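Local coordinates for CYTH domain-containing protein (Pyrococcus horikoshii, PDB 2EEN) that is of unknown function but belongs to the CYTH superfamily, whose members typically bind triphosphates and divalent metal ions inside a tunnel of antiparallel strands, at residues V107-E112 against T123-E128; V127-F133 against Y170-L174. One frame throughout, in Å; residues are numbered along the deposited sequence.

How the contacts relate
Following the chain shows two ways of closing a loop, one short and one long. Strand 102-117 turns back as strand 120-127, and contact 1 pairs the two as a hairpin, with ten residues between its segments. The chain then turns again, into strand 131-139, and contact 2 spans 36 residues, including helix 146-160, before helix 170-176 returns to cover that second turn. The contacts follow in series and overlap at Val127 and Glu128, so neither encloses the other. A hydrogen bond between Asp125 and the Tyr170 hydroxyl and a salt bridge between Glu126 and Lys132 join them, tying three neighbouring strands of one sheet to the C-terminal helix.

Contact 1. Residues V107-E112 against T123-E128; sequences VVKTRE and TLDEVE
This up-and-down hairpin of the antiparallel CYTH sheet illustrates how backbone pairing and an ion pair share one interface. Residues 107-112 and 123-127 are extended, their axes 4.5 Å apart at closest approach and directed 163° apart. Lys109, Arg111, Asp125 and Val127 lie on one face, its charges consistent with the family's tunnel lining; Thr110, Glu112, Leu124 and Glu126 lie on the other. Thr123 precedes the first pair, its CA 3.2 Å from Glu112 O. Leu124 and Glu112 form a hydrogen-bonded pair, Leu124 N to Glu112 O at 2.8 Å and Glu112 N to Leu124 O at 2.9 Å; a water joins Leu124 O to Thr110 OG1. Asp125 (chi1 m) faces Arg111 (chi1 and chi2 t, chi3 m) in a non-hydrogen-bonded pair. Their bidentate salt bridge sets Arg111 NE to Asp125 OD1 and Arg111 NH2 to Asp125 OD2, each 2.9 Å; Asp125 OD2 is also hydrogen-bonded to the Tyr170 hydroxyl. Glu126 pairs with Thr110, Glu126 N to Thr110 O and Thr110 N to Glu126 O, both 3.0 Å. Val127 is set against Lys109, CA atoms 4.2 Å apart, while Val127 CG1 lies 4.1 Å from Val107 CG1. Glu128 N reaches Val108 O at 2.8 Å. Strand 23-36 flanks residues 107-112 and strand 131-139 residues 123-127, while Tyr170 of helix 170-176 packs on Val107, Lys109 and Val127.

Contact 2. Residues V127-F133 against Y170-L174; sequences VEGLGKF and YLELL
A β-hairpin turn with a classic β bulge, covered by a C-terminal helix, shows how a turn can present an apolar surface. Glu128 (phi/psi -60/131) and Gly129 (84/-5) are the central residues of a type II turn, closed by Leu130 N to Val127 O at 3.0 Å. Leu130 (-131/-45) and Gly131 (119/-157) both face Val127: Gly131 N also donates to Val127 O, and Val127 N to Gly131 O, each at 2.8 Å. At their positive phi angles, a CB on Gly129 or Gly131 would jam against the preceding carbonyl oxygen. Across the contact, residues 170-174 form a helical turn, Leu174 N bonding Tyr170 O at 2.8 Å. Leu130 (chi1 m, chi2 t) points into it, with CD1 3.7 Å from Tyr170 CD1 and 3.8 Å from Leu173 CB, and CG 3.6 Å from Leu174 CD2. The Tyr170 ring (chi1 m, chi2 -48°) takes Val127 CG2 over its face in a CH-pi contact, 3.7 Å from the ring centroid, and turns its edge to the face of Phe133 (chi1 m, chi2 75°), a T-shaped pair with centroids 4.9 Å apart and planes at 75°. Phe133 CE2 also meets Leu173 CD1 at 4.0 Å. The polar tie of Tyr170 runs to Asp125 on the adjoining strand; between these segments, apolar burial, the CH-pi contact and the T-shaped pair imply shape fit rather than directed bonds.

Contact 1. Residues V107-E112 against T123-E128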
loop_
_atom_site.group_PDB
_atom_site.type_symbol
_atom_site.label_atom_id
_atom_site.label_comp_id
_atom_site.label_asym_id
_atom_site.label_seq_id
_atom_site.Cartn_x
_atom_site.Cartn_y
_atom_site.Cartn_z
ATOM N N VAL A 107 1.506 -8.896 -16.688
ATOM C CA VAL A 107 1.297 -8.293 -17.993
ATOM C C VAL A 107 2.497 -7.420 -18.316
ATOM O O VAL A 107 2.843 -6.522 -17.559
ATOM C CB VAL A 107 0.007 -7.438 -18.012
ATOM C CG1 VAL A 107 -0.208 -6.847 -19.399
ATOM C CG2 VAL A 107 -1.184 -8.294 -17.607
ATOM N N VAL A 108 3.139 -7.704 -19.444
ATOM C CA VAL A 108 4.315 -6.953 -19.860
ATOM C C VAL A 108 4.062 -6.248 -21.174
ATOM O O VAL A 108 3.506 -6.836 -22.100
ATOM C CB VAL A 108 5.522 -7.886 -20.044
ATOM C CG1 VAL A 108 6.745 -7.080 -20.458
ATOM C CG2 VAL A 108 5.788 -8.644 -18.758
ATOM N N LYS A 109 4.475 -4.990 -21.263
ATOM C CA LYS A 109 4.273 -4.249 -22.494
ATOM C C LYS A 109 5.217 -3.066 -22.597
ATOM O O LYS A 109 5.901 -2.708 -21.636
ATOM C CB LYS A 109 2.839 -3.718 -22.556
ATOM C CG LYS A 109 2.555 -2.643 -21.496
ATOM C CD LYS A 109 1.167 -2.017 -21.670
ATOM C CE LYS A 109 0.929 -0.904 -20.656
ATOM N NZ LYS A 109 0.822 -1.420 -19.257
ATOM N N THR A 110 5.268 -2.480 -23.786
ATOM C CA THR A 110 6.052 -1.275 -23.984
ATOM C C THR A 110 4.967 -0.251 -24.274
ATOM O O THR A 110 3.912 -0.593 -24.814
ATOM C CB THR A 110 7.044 -1.374 -25.164
ATOM O OG1 THR A 110 6.348 -1.641 -26.383
ATOM C CG2 THR A 110 8.054 -2.471 -24.898
ATOM N N ARG A 111 5.206 0.991 -23.882
ATOM C CA ARG A 111 4.217 2.036 -24.077
ATOM C C ARG A 111 4.903 3.313 -24.516
ATOM O O ARG A 111 5.774 3.829 -23.819
ATOM C CB ARG A 111 3.425 2.235 -22.783
ATOM C CG ARG A 111 2.588 3.514 -22.724
ATOM C CD ARG A 111 1.627 3.498 -21.540
ATOM N NE ARG A 111 0.504 2.585 -21.768
ATOM C CZ ARG A 111 -0.424 2.286 -20.865
ATOM N NH1 ARG A 111 -0.379 2.821 -19.648
ATOM N NH2 ARG A 111 -1.413 1.458 -21.183
ATOM N N GLU A 112 4.521 3.804 -25.689
ATOM C CA GLU A 112 5.083 5.047 -26.201
ATOM C C GLU A 112 3.993 6.078 -25.953
ATOM O O GLU A 112 2.881 5.927 -26.450
ATOM C CB GLU A 112 5.382 4.958 -27.693
ATOM C CG GLU A 112 6.639 4.177 -28.045
ATOM C CD GLU A 112 6.842 4.048 -29.546
ATOM O OE1 GLU A 112 6.524 5.009 -30.280
ATOM O OE2 GLU A 112 7.330 2.990 -29.997
ATOM N N THR A 123 -1.300 6.535 -25.927
ATOM C CA THR A 123 -0.194 5.614 -25.753
ATOM C C THR A 123 -0.262 4.510 -26.784
ATOM O O THR A 123 -1.342 4.009 -27.104
ATOM C CB THR A 123 -0.180 4.994 -24.342
ATOM O OG1 THR A 123 -1.388 4.251 -24.121
ATOM C CG2 THR A 123 -0.067 6.089 -23.302
ATOM N N LEU A 124 0.893 4.162 -27.333
ATOM C CA LEU A 124 0.969 3.081 -28.304
ATOM C C LEU A 124 1.511 1.928 -27.481
ATOM O O LEU A 124 2.643 1.979 -27.003
ATOM C CB LEU A 124 1.934 3.424 -29.434
ATOM C CG LEU A 124 1.635 4.720 -30.184
ATOM C CD1 LEU A 124 2.581 4.819 -31.368
ATOM C CD2 LEU A 124 0.176 4.746 -30.639
ATOM N N ASP A 125 0.687 0.901 -27.303
ATOM C CA ASP A 125 1.071 -0.249 -26.493
ATOM C C ASP A 125 1.381 -1.504 -27.288
ATOM O O ASP A 125 0.627 -1.887 -28.171
ATOM C CB ASP A 125 -0.045 -0.602 -25.505
ATOM C CG ASP A 125 -0.363 0.515 -24.537
ATOM O OD1 ASP A 125 0.421 1.486 -24.433
ATOM O OD2 ASP A 125 -1.408 0.406 -23.864
ATOM N N GLU A 126 2.505 -2.139 -26.967
ATOM C CA GLU A 126 2.886 -3.405 -27.593
ATOM C C GLU A 126 2.856 -4.344 -26.399
ATOM O O GLU A 126 3.787 -4.366 -25.602
ATOM C CB GLU A 126 4.301 -3.337 -28.166
ATOM C CG GLU A 126 4.738 -4.614 -28.855
ATOM C CD GLU A 126 3.963 -4.882 -30.133
ATOM O OE1 GLU A 126 4.111 -4.091 -31.089
ATOM O OE2 GLU A 126 3.208 -5.875 -30.185
ATOM N N VAL A 127 1.776 -5.108 -26.278
ATOM C CA VAL A 127 1.583 -6.000 -25.141
ATOM C C VAL A 127 1.994 -7.426 -25.445
ATOM O O VAL A 127 1.502 -8.032 -26.393
ATOM C CB VAL A 127 0.104 -5.978 -24.714
ATOM C CG1 VAL A 127 -0.113 -6.796 -23.455
ATOM C CG2 VAL A 127 -0.336 -4.526 -24.505
ATOM N N GLU A 128 2.899 -7.955 -24.629
ATOM C CA GLU A 128 3.365 -9.326 -24.813
ATOM C C GLU A 128 2.178 -10.277 -24.689
ATOM O O GLU A 128 1.382 -10.184 -23.748
ATOM C CB GLU A 128 4.427 -9.677 -23.769
ATOM C CG GLU A 128 5.677 -8.818 -23.849
ATOM C CD GLU A 128 6.838 -9.402 -23.060
ATOM O OE1 GLU A 128 6.601 -10.308 -22.236
ATOM O OE2 GLU A 128 7.986 -8.950 -23.261
HETATM O O HOH W 1 2.017 -9.918 -21.009
HETATM O O HOH W 2 5.052 0.543 -27.503
#

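Contact 2. Residues V127-F133 against Y170-L174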
loop_
_atom_site.group_PDB
_atom_site.type_symbol
_atom_site.label_atom_id
_atom_site.label_comp_id
_atom_site.label_asym_id
_atom_site.label_seq_id
_atom_site.Cartn_x
_atom_site.Cartn_y
_atom_site.Cartn_z
ATOM N N VAL A 127 1.776 -5.108 -26.278
ATOM C CA VAL A 127 1.583 -6.000 -25.141
ATOM C C VAL A 127 1.994 -7.426 -25.445
ATOM O O VAL A 127 1.502 -8.032 -26.393
ATOM C CB VAL A 127 0.104 -5.978 -24.714
ATOM C CG1 VAL A 127 -0.113 -6.796 -23.455
ATOM C CG2 VAL A 127 -0.336 -4.526 -24.505
ATOM N N GLU A 128 2.899 -7.955 -24.629
ATOM C CA GLU A 128 3.365 -9.326 -24.813
ATOM C C GLU A 128 2.178 -10.277 -24.689
ATOM O O GLU A 128 1.382 -10.184 -23.748
ATOM C CB GLU A 128 4.427 -9.677 -23.769
ATOM C CG GLU A 128 5.677 -8.818 -23.849
ATOM C CD GLU A 128 6.838 -9.402 -23.060
ATOM O OE1 GLU A 128 6.601 -10.308 -22.236
ATOM O OE2 GLU A 128 7.986 -8.950 -23.261
ATOM N N GLY A 129 2.050 -11.173 -25.661
ATOM C CA GLY A 129 0.961 -12.130 -25.635
ATOM C C GLY A 129 -0.363 -11.643 -26.192
ATOM O O GLY A 129 -1.310 -12.424 -26.271
ATOM N N LEU A 130 -0.445 -10.367 -26.570
ATOM C CA LEU A 130 -1.681 -9.815 -27.125
ATOM C C LEU A 130 -1.478 -9.035 -28.418
ATOM O O LEU A 130 -2.246 -9.194 -29.367
ATOM C CB LEU A 130 -2.379 -8.902 -26.116
ATOM C CG LEU A 130 -3.014 -9.486 -24.859
ATOM C CD1 LEU A 130 -3.699 -8.339 -24.132
ATOM C CD2 LEU A 130 -4.037 -10.574 -25.199
ATOM N N GLY A 131 -0.457 -8.184 -28.457
ATOM C CA GLY A 131 -0.207 -7.412 -29.659
ATOM C C GLY A 131 -0.300 -5.915 -29.451
ATOM O O GLY A 131 -0.155 -5.422 -28.333
ATOM N N LYS A 132 -0.558 -5.193 -30.535
ATOM C CA LYS A 132 -0.642 -3.736 -30.499
ATOM C C LYS A 132 -2.004 -3.141 -30.157
ATOM O O LYS A 132 -3.040 -3.564 -30.674
ATOM C CB LYS A 132 -0.198 -3.162 -31.844
ATOM C CG LYS A 132 1.240 -3.444 -32.207
ATOM C CD LYS A 132 1.571 -2.856 -33.573
ATOM C CE LYS A 132 3.069 -2.856 -33.837
ATOM N NZ LYS A 132 3.663 -4.213 -33.730
ATOM N N PHE A 133 -1.978 -2.142 -29.283
ATOM C CA PHE A 133 -3.180 -1.428 -28.871
ATOM C C PHE A 133 -2.841 0.047 -28.781
ATOM O O PHE A 133 -1.670 0.433 -28.771
ATOM C CB PHE A 133 -3.661 -1.864 -27.488
ATOM C CG PHE A 133 -4.163 -3.270 -27.433
ATOM C CD1 PHE A 133 -3.272 -4.334 -27.466
ATOM C CD2 PHE A 133 -5.523 -3.530 -27.339
ATOM C CE1 PHE A 133 -3.730 -5.645 -27.410
ATOM C CE2 PHE A 133 -5.997 -4.844 -27.281
ATOM C CZ PHE A 133 -5.094 -5.902 -27.313
ATOM N N TYR A 170 -6.124 -5.603 -20.421
ATOM C CA TYR A 170 -5.170 -6.546 -20.981
ATOM C C TYR A 170 -5.203 -7.807 -20.130
ATOM O O TYR A 170 -5.090 -8.917 -20.648
ATOM C CB TYR A 170 -3.761 -5.959 -20.975
ATOM C CG TYR A 170 -3.604 -4.769 -21.885
ATOM C CD1 TYR A 170 -4.069 -4.809 -23.202
ATOM C CD2 TYR A 170 -2.976 -3.608 -21.442
ATOM C CE1 TYR A 170 -3.914 -3.724 -24.050
ATOM C CE2 TYR A 170 -2.815 -2.517 -22.284
ATOM C CZ TYR A 170 -3.284 -2.579 -23.582
ATOM O OH TYR A 170 -3.128 -1.497 -24.406
ATOM N N LEU A 171 -5.359 -7.631 -18.820
ATOM C CA LEU A 171 -5.417 -8.765 -17.907
ATOM C C LEU A 171 -6.549 -9.704 -18.305
ATOM O O LEU A 171 -6.346 -10.912 -18.431
ATOM C CB LEU A 171 -5.640 -8.292 -16.468
ATOM C CG LEU A 171 -5.901 -9.401 -15.444
ATOM C CD1 LEU A 171 -4.683 -10.308 -15.357
ATOM C CD2 LEU A 171 -6.214 -8.789 -14.084
ATOM N N GLU A 172 -7.739 -9.147 -18.499
ATOM C CA GLU A 172 -8.897 -9.955 -18.878
ATOM C C GLU A 172 -8.685 -10.656 -20.211
ATOM O O GLU A 172 -9.064 -11.816 -20.385
ATOM C CB GLU A 172 -10.146 -9.079 -18.952
ATOM C CG GLU A 172 -10.636 -8.600 -17.602
ATOM C CD GLU A 172 -11.803 -7.637 -17.716
ATOM O OE1 GLU A 172 -11.614 -6.527 -18.258
ATOM O OE2 GLU A 172 -12.913 -7.989 -17.263
ATOM N N LEU A 173 -8.091 -9.940 -21.153
ATOM C CA LEU A 173 -7.831 -10.493 -22.470
ATOM C C LEU A 173 -6.836 -11.639 -22.365
ATOM O O LEU A 173 -7.000 -12.674 -23.012
ATOM C CB LEU A 173 -7.283 -9.400 -23.396
ATOM C CG LEU A 173 -8.300 -8.312 -23.741
ATOM C CD1 LEU A 173 -7.618 -7.208 -24.517
ATOM C CD2 LEU A 173 -9.444 -8.909 -24.554
ATOM N N LEU A 174 -5.808 -11.466 -21.543
ATOM C CA LEU A 174 -4.821 -12.524 -21.398
ATOM C C LEU A 174 -5.407 -13.720 -20.653
ATOM O O LEU A 174 -5.092 -14.857 -20.979
ATOM C CB LEU A 174 -3.566 -12.002 -20.693
ATOM C CG LEU A 174 -2.684 -11.131 -21.596
ATOM C CD1 LEU A 174 -1.755 -10.262 -20.758
ATOM C CD2 LEU A 174 -1.896 -12.023 -22.546
#